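Local coordinates for uncharacterized protein (Porphyromonas gingivalis, PDB 1ZBS) that is of unknown function but probably acts as an N-acetylglucosamine kinase, with the two-lobed nucleotide-binding fold of the sugar kinase, Hsp70 and actin superfamily, at residues Asp97-Gly100 against Ala101-Leu105; Leu124-Arg128 against Glu129-Asn133; Glu272-Ile275 against Gln276-Asn280. All coordinates share one frame; numbering follows the deposited sequence.

Interaction 1: Asp97-Gly100 against Ala101-Leu105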
loop_
_atom_site.group_PDB
_atom_site.type_symbol
_atom_site.label_atom_id
_atom_site.label_comp_id
_atom_site.label_asym_id
_atom_site.label_seq_id
_atom_site.Cartn_x
_atom_site.Cartn_y
_atom_site.Cartn_z
ATOM N N ASP A 97 -5.090 -22.589 1.099
ATOM C CA ASP A 97 -4.125 -22.815 0.039
ATOM C C ASP A 97 -2.714 -23.066 0.564
ATOM O O ASP A 97 -1.905 -23.722 -0.098
ATOM C CB ASP A 97 -4.112 -21.635 -0.944
ATOM C CG ASP A 97 -3.850 -20.295 -0.269
ATOM O OD1 ASP A 97 -3.490 -19.343 -0.991
ATOM O OD2 ASP A 97 -4.010 -20.178 0.969
HETATM N N MSE A 98 -2.420 -22.549 1.753
HETATM C CA MSE A 98 -1.101 -22.723 2.351
HETATM C C MSE A 98 -0.903 -24.203 2.668
HETATM O O MSE A 98 0.163 -24.768 2.419
HETATM C CB MSE A 98 -0.988 -21.884 3.630
HETATM C CG MSE A 98 0.402 -21.851 4.253
HETATM SE SE MSE A 98 1.777 -21.047 3.134
HETATM C CE MSE A 98 2.389 -22.623 2.175
ATOM N N LEU A 99 -1.950 -24.826 3.197
ATOM C CA LEU A 99 -1.912 -26.234 3.542
ATOM C C LEU A 99 -1.799 -27.079 2.275
ATOM O O LEU A 99 -1.110 -28.105 2.246
ATOM C CB LEU A 99 -3.175 -26.611 4.317
ATOM C CG LEU A 99 -3.374 -28.105 4.588
ATOM C CD1 LEU A 99 -2.187 -28.658 5.367
ATOM C CD2 LEU A 99 -4.673 -28.308 5.354
ATOM N N GLY A 100 -2.497 -26.646 1.233
ATOM C CA GLY A 100 -2.453 -27.356 -0.028
ATOM C C GLY A 100 -1.046 -27.320 -0.590
ATOM O O GLY A 100 -0.580 -28.285 -1.193
ATOM N N ALA A 101 -0.355 -26.204 -0.384
ATOM C CA ALA A 101 1.004 -26.075 -0.881
ATOM C C ALA A 101 1.949 -26.979 -0.105
ATOM O O ALA A 101 2.794 -27.650 -0.691
ATOM C CB ALA A 101 1.468 -24.628 -0.795
ATOM N N ALA A 102 1.803 -27.009 1.213
ATOM C CA ALA A 102 2.673 -27.843 2.030
ATOM C C ALA A 102 2.481 -29.315 1.706
ATOM O O ALA A 102 3.449 -30.074 1.652
ATOM C CB ALA A 102 2.412 -27.591 3.510
ATOM N N ARG A 103 1.234 -29.726 1.498
ATOM C CA ARG A 103 0.957 -31.119 1.176
ATOM C C ARG A 103 1.537 -31.508 -0.170
ATOM O O ARG A 103 1.991 -32.640 -0.363
ATOM C CB ARG A 103 -0.548 -31.387 1.184
ATOM C CG ARG A 103 -1.125 -31.562 2.574
ATOM C CD ARG A 103 -2.621 -31.797 2.523
ATOM N NE ARG A 103 -3.156 -32.120 3.838
ATOM C CZ ARG A 103 -4.450 -32.253 4.108
ATOM N NH1 ARG A 103 -4.842 -32.548 5.342
ATOM N NH2 ARG A 103 -5.351 -32.085 3.152
ATOM N N ALA A 104 1.531 -30.566 -1.107
ATOM C CA ALA A 104 2.057 -30.830 -2.443
ATOM C C ALA A 104 3.582 -30.839 -2.479
ATOM O O ALA A 104 4.175 -31.648 -3.184
ATOM C CB ALA A 104 1.518 -29.795 -3.422
ATOM N N LEU A 105 4.208 -29.952 -1.709
ATOM C CA LEU A 105 5.667 -29.846 -1.681
ATOM C C LEU A 105 6.345 -30.735 -0.648
ATOM O O LEU A 105 7.395 -31.321 -0.907
ATOM C CB LEU A 105 6.078 -28.399 -1.417
ATOM C CG LEU A 105 5.678 -27.353 -2.454
ATOM C CD1 LEU A 105 5.983 -25.955 -1.934
ATOM C CD2 LEU A 105 6.411 -27.625 -3.748
#

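Interaction 2: Leu124-Arg128 against Glu129-Asn133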
loop_
_atom_site.group_PDB
_atom_site.type_symbol
_atom_site.label_atom_id
_atom_site.label_comp_id
_atom_site.label_asym_id
_atom_site.label_seq_id
_atom_site.Cartn_x
_atom_site.Cartn_y
_atom_site.Cartn_z
ATOM N N LEU A 124 5.170 -23.492 8.780
ATOM C CA LEU A 124 6.056 -24.550 9.215
ATOM C C LEU A 124 5.134 -25.764 9.182
ATOM O O LEU A 124 4.066 -25.746 9.799
ATOM C CB LEU A 124 6.544 -24.289 10.642
ATOM C CG LEU A 124 7.932 -24.790 11.071
ATOM C CD1 LEU A 124 7.882 -25.084 12.572
ATOM C CD2 LEU A 124 8.337 -26.036 10.306
ATOM N N PHE A 125 5.524 -26.794 8.435
ATOM C CA PHE A 125 4.729 -28.023 8.303
ATOM C C PHE A 125 5.415 -29.122 9.108
ATOM O O PHE A 125 6.632 -29.258 9.041
ATOM C CB PHE A 125 4.663 -28.445 6.828
ATOM C CG PHE A 125 3.578 -29.442 6.525
ATOM C CD1 PHE A 125 3.833 -30.549 5.719
ATOM C CD2 PHE A 125 2.293 -29.261 7.026
ATOM C CE1 PHE A 125 2.816 -31.463 5.419
ATOM C CE2 PHE A 125 1.272 -30.167 6.731
ATOM C CZ PHE A 125 1.536 -31.270 5.926
ATOM N N ASP A 126 4.657 -29.904 9.873
ATOM C CA ASP A 126 5.276 -30.978 10.660
ATOM C C ASP A 126 5.115 -32.315 9.970
ATOM O O ASP A 126 5.524 -33.354 10.496
ATOM C CB ASP A 126 4.696 -31.043 12.077
ATOM C CG ASP A 126 3.293 -31.643 12.134
ATOM O OD1 ASP A 126 2.684 -31.589 13.233
ATOM O OD2 ASP A 126 2.783 -32.174 11.115
ATOM N N GLY A 127 4.517 -32.283 8.784
ATOM C CA GLY A 127 4.327 -33.506 8.034
ATOM C C GLY A 127 2.878 -33.904 7.865
ATOM O O GLY A 127 2.571 -34.700 6.989
ATOM N N ARG A 128 1.982 -33.388 8.697
ATOM C CA ARG A 128 0.578 -33.746 8.547
ATOM C C ARG A 128 -0.278 -32.496 8.638
ATOM O O ARG A 128 -1.321 -32.390 7.991
ATOM C CB ARG A 128 0.146 -34.766 9.618
ATOM C CG ARG A 128 -0.877 -35.815 9.116
ATOM C CD ARG A 128 -0.269 -37.234 9.080
ATOM N NE ARG A 128 -1.028 -38.199 8.271
ATOM C CZ ARG A 128 -1.155 -38.139 6.943
ATOM N NH1 ARG A 128 -1.868 -39.059 6.291
ATOM N NH2 ARG A 128 -0.567 -37.159 6.264
ATOM N N GLU A 129 0.168 -31.536 9.436
ATOM C CA GLU A 129 -0.581 -30.300 9.581
ATOM C C GLU A 129 0.351 -29.142 9.893
ATOM O O GLU A 129 1.484 -29.342 10.339
ATOM C CB GLU A 129 -1.635 -30.460 10.677
ATOM C CG GLU A 129 -1.071 -30.821 12.035
ATOM C CD GLU A 129 -2.101 -31.497 12.926
ATOM O OE1 GLU A 129 -3.215 -30.949 13.080
ATOM O OE2 GLU A 129 -1.793 -32.578 13.473
ATOM N N ILE A 130 -0.138 -27.930 9.637
ATOM C CA ILE A 130 0.636 -26.721 9.867
ATOM C C ILE A 130 0.819 -26.444 11.346
ATOM O O ILE A 130 -0.144 -26.416 12.114
ATOM C CB ILE A 130 -0.029 -25.490 9.227
ATOM C CG1 ILE A 130 -0.190 -25.702 7.722
ATOM C CG2 ILE A 130 0.826 -24.262 9.472
ATOM C CD1 ILE A 130 -0.960 -24.598 7.033
ATOM N N LYS A 131 2.070 -26.232 11.739
ATOM C CA LYS A 131 2.394 -25.952 13.125
ATOM C C LYS A 131 2.539 -24.469 13.417
ATOM O O LYS A 131 2.281 -24.033 14.536
ATOM C CB LYS A 131 3.681 -26.683 13.526
ATOM C CG LYS A 131 3.466 -28.135 13.946
ATOM C CD LYS A 131 2.670 -28.205 15.249
ATOM C CE LYS A 131 2.600 -29.620 15.805
ATOM N NZ LYS A 131 2.231 -29.609 17.255
ATOM N N ALA A 132 2.962 -23.697 12.420
ATOM C CA ALA A 132 3.145 -22.258 12.599
ATOM C C ALA A 132 2.971 -21.516 11.271
ATOM O O ALA A 132 3.358 -22.023 10.221
ATOM C CB ALA A 132 4.524 -21.977 13.189
ATOM N N ASN A 133 2.405 -20.311 11.330
ATOM C CA ASN A 133 2.143 -19.512 10.137
ATOM C C ASN A 133 2.342 -18.018 10.392
ATOM O O ASN A 133 1.823 -17.480 11.365
ATOM C CB ASN A 133 0.697 -19.733 9.678
ATOM C CG ASN A 133 0.453 -19.258 8.256
ATOM O OD1 ASN A 133 0.780 -18.125 7.892
ATOM N ND2 ASN A 133 -0.141 -20.125 7.444
#

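Interaction 3: Glu272-Ile275 against Gln276-Asn280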
loop_
_atom_site.group_PDB
_atom_site.type_symbol
_atom_site.label_atom_id
_atom_site.label_comp_id
_atom_site.label_asym_id
_atom_site.label_seq_id
_atom_site.Cartn_x
_atom_site.Cartn_y
_atom_site.Cartn_z
ATOM N N GLU A 272 0.115 -31.217 -9.379
ATOM C CA GLU A 272 0.726 -32.536 -9.496
ATOM C C GLU A 272 0.945 -33.115 -8.104
ATOM O O GLU A 272 0.740 -34.308 -7.867
ATOM C CB GLU A 272 2.066 -32.447 -10.230
ATOM C CG GLU A 272 1.934 -32.194 -11.728
ATOM C CD GLU A 272 1.087 -33.254 -12.426
ATOM O OE1 GLU A 272 1.378 -34.462 -12.262
ATOM O OE2 GLU A 272 0.129 -32.876 -13.142
ATOM N N GLY A 273 1.357 -32.251 -7.184
ATOM C CA GLY A 273 1.596 -32.673 -5.822
ATOM C C GLY A 273 0.325 -33.082 -5.104
ATOM O O GLY A 273 0.325 -34.078 -4.384
ATOM N N LEU A 274 -0.754 -32.324 -5.276
ATOM C CA LEU A 274 -2.010 -32.662 -4.610
ATOM C C LEU A 274 -2.637 -33.921 -5.177
ATOM O O LEU A 274 -3.421 -34.590 -4.504
ATOM C CB LEU A 274 -3.037 -31.535 -4.720
ATOM C CG LEU A 274 -3.101 -30.422 -3.676
ATOM C CD1 LEU A 274 -2.695 -30.960 -2.302
ATOM C CD2 LEU A 274 -2.205 -29.299 -4.092
ATOM N N ILE A 275 -2.316 -34.236 -6.424
ATOM C CA ILE A 275 -2.879 -35.425 -7.027
ATOM C C ILE A 275 -2.264 -36.642 -6.375
ATOM O O ILE A 275 -2.980 -37.561 -5.978
ATOM C CB ILE A 275 -2.622 -35.467 -8.529
ATOM C CG1 ILE A 275 -3.363 -34.300 -9.194
ATOM C CG2 ILE A 275 -3.089 -36.799 -9.093
ATOM C CD1 ILE A 275 -3.047 -34.127 -10.653
ATOM N N GLN A 276 -0.942 -36.650 -6.245
ATOM C CA GLN A 276 -0.280 -37.787 -5.622
ATOM C C GLN A 276 -0.637 -37.871 -4.137
ATOM O O GLN A 276 -0.737 -38.964 -3.584
ATOM C CB GLN A 276 1.242 -37.695 -5.792
ATOM C CG GLN A 276 1.741 -37.961 -7.215
ATOM C CD GLN A 276 1.330 -39.333 -7.764
ATOM O OE1 GLN A 276 0.154 -39.574 -8.047
ATOM N NE2 GLN A 276 2.303 -40.235 -7.915
ATOM N N TYR A 277 -0.845 -36.720 -3.501
ATOM C CA TYR A 277 -1.179 -36.691 -2.083
ATOM C C TYR A 277 -2.493 -37.410 -1.791
ATOM O O TYR A 277 -2.546 -38.304 -0.954
ATOM C CB TYR A 277 -1.285 -35.255 -1.574
ATOM C CG TYR A 277 -1.745 -35.194 -0.137
ATOM C CD1 TYR A 277 -0.828 -35.229 0.913
ATOM C CD2 TYR A 277 -3.106 -35.177 0.178
ATOM C CE1 TYR A 277 -1.254 -35.252 2.241
ATOM C CE2 TYR A 277 -3.542 -35.204 1.499
ATOM C CZ TYR A 277 -2.612 -35.243 2.523
ATOM O OH TYR A 277 -3.040 -35.286 3.824
ATOM N N HIS A 278 -3.558 -36.998 -2.469
ATOM C CA HIS A 278 -4.861 -37.614 -2.273
ATOM C C HIS A 278 -4.938 -38.967 -2.961
ATOM O O HIS A 278 -6.014 -39.543 -3.112
ATOM C CB HIS A 278 -5.959 -36.683 -2.780
ATOM C CG HIS A 278 -6.053 -35.409 -2.006
ATOM N ND1 HIS A 278 -6.549 -35.355 -0.720
ATOM C CD2 HIS A 278 -5.644 -34.152 -2.302
ATOM C CE1 HIS A 278 -6.439 -34.123 -0.258
ATOM N NE2 HIS A 278 -5.892 -33.374 -1.199
ATOM N N HIS A 279 -3.786 -39.465 -3.387
ATOM C CA HIS A 279 -3.713 -40.763 -4.031
ATOM C C HIS A 279 -3.043 -41.703 -3.042
ATOM O O HIS A 279 -3.228 -42.915 -3.103
ATOM C CB HIS A 279 -2.877 -40.693 -5.309
ATOM C CG HIS A 279 -2.641 -42.029 -5.944
ATOM N ND1 HIS A 279 -1.427 -42.383 -6.496
ATOM C CD2 HIS A 279 -3.460 -43.090 -6.125
ATOM C CE1 HIS A 279 -1.511 -43.606 -6.989
ATOM N NE2 HIS A 279 -2.734 -44.058 -6.778
ATOM N N ASN A 280 -2.269 -41.124 -2.124
ATOM C CA ASN A 280 -1.553 -41.898 -1.116
ATOM C C ASN A 280 -2.048 -41.607 0.297
ATOM O O ASN A 280 -1.590 -42.229 1.259
ATOM C CB ASN A 280 -0.052 -41.598 -1.170
ATOM C CG ASN A 280 0.522 -41.711 -2.561
ATOM O OD1 ASN A 280 0.178 -42.615 -3.319
ATOM N ND2 ASN A 280 1.420 -40.798 -2.899
#

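Interaction 1: Asp97-Gly100 against Ala101-Leu105
Two turns of the alpha helix 97-105 make up this contact, in which Leu99 lies against Arg103 and Met98 against Ala101 along the helix surface. The isobutyl end of Leu99 covers one face of the Arg103 guanidinium: CD2 stands 4.1 Å above the plane, over its centre, while CD1 comes to 3.9 Å from Arg103 NE. With CG anti to the backbone N (chi1 172°), Leu99 leans toward the next turn, and the arm of Arg103, extended from CG to NE, runs obliquely across it. The planar group is further fixed by Tyr66, whose OH is hydrogen-bonded to Arg103 NH2. On the buried side, Met98, present as selenomethionine, bends at chi2 and chi3, which brings its CE to 3.7 Å from Ala101 CB. Four successive i to i+4 bonds, from Ala101 N to Asp97 O through Ala104 N to Gly100 O, span 2.9 to 3.1 Å. This ladder is that of a regular alpha helix, whose Met98, Ala101 and Ala102 side lies on strands 111-116 and 120-125 while Arg103 faces helix 271-280.

Interaction 2: Leu124-Arg128 against Glu129-Asn133
Leu124 and Ala132 face each other across an antiparallel beta hairpin whose strands, 120-125 and 130-133, are joined by a tight connection. Backbone bonds define the pairing. Leu124 N donates to Ala132 O at 2.7 Å, and Leu124 O accepts from Lys131 N at 2.8 Å, so Lys131 and Ala132 both lie opposite Leu124. This is a classic beta bulge, and it shifts the register by one residue before Phe125 pairs with Ile130 in a non-hydrogen-bonded position. Nearer the turn, Asp126 N reaches Glu129 O at 3.3 Å.

The carboxylate of Asp126 organises the turn. Its OD2 takes Arg128 N at 2.8 Å, nearly in line with its C-O bond, which closes an Asx turn; Glu129 N reaches the same oxygen at 3.2 Å from above the carboxylate plane. The chi1 of 75° sets CG between the backbone N and carbonyl carbon of Asp126, folding the carboxylate back over the turn. Its other oxygen, OD1, touches Lys131 CE at 3.2 Å, but Lys131 NZ stays beyond salt-bridge distance; Glu129 OE2 lies at a similar range, and the two charges would probably act on Asp126 in opposite directions.

Two apolar contacts cross the hairpin, Leu124 CB to Ala132 CB at 4.0 Å and, more loosely, Phe125 CD2 to Ile130 CG1. The Phe125 ring, with CG anti to the backbone N (chi1 -164°), also meets backbone nitrogens: CE2 lies 3.2 Å from Glu129 N, Ile130 N sits at the edge, and Gly127 N lies over one face.

Phe125 and Ile130 rest on Leu99 of helix 97-105, with Phe125 also on Ala102, while on the opposite sheet face Leu124 touches Leu236. Strand 130-133 forms one border of its five-stranded sheet, and strand 120-125 links it to strand 111-116.

Interaction 3: Glu272-Ile275 against Gln276-Asn280
Leu274 and His278, one turn apart on helix 271-280, lie side by side and point the same way, with Leu274 CD1 4.2 Å from His278 NE2. The imidazole presents its edge to the backbone of the preceding turn: His278 CD2 lies 3.2 Å from Leu274 O, close to the ring plane. That carbonyl also accepts the backbone N of His278 at 3.2 Å, the donor standing above the carbonyl plane although the N-H points almost straight at the oxygen (175°). Tyr277 turns differently. Its CG is anti to the backbone N (chi1 175°), which carries the phenol away from the preceding turn, while CB remains 3.4 Å from Gly273 O. The edge of the tyrosine ring is directed at its neighbour, Tyr277 CD2 standing 3.4 Å above the centre of the His278 ring. Gly273 O accepts Tyr277 N at 3.0 Å, and a weak bond joins Gln276 N to Glu272 O. On another side of the helix, His279 CB approaches Ile275 O at 3.2 Å.

Beyond the helix, the His278 ring stacks with Tyr64, and its NE2 is hydrogen-bonded to Tyr66 OH, which fixes the rotation of the imidazole. Leu274 packs against Ala104 of helix 97-105 and Ile4 of strand 2-7, whereas Ile275 rests on Cys15 and Ala17 of strand 11-18. Helix 271-280 thereby bridges the first five-stranded sheet and helix 97-105.

In the fold
Interactions 1, 2 and 3 follow in that order along the chain; in space interaction 1 lies between the other two. Its centre lies about 10 Å from that of interaction 2 and 11 Å from that of interaction 3, whereas the latter two centres are about 18 Å apart. Helix 97-105 sits on the hairpin of the second five-stranded sheet through Ala102 and Phe125, and meets helix 271-280 through Ala104 and Gly273. Tyr66, from strand 62-67 of the first sheet, binds both Arg103 and His278. Together the three contacts connect two sheets of the same 3-2-1-4-5 order, consistent with the paired domains of the ASKHA superfamily.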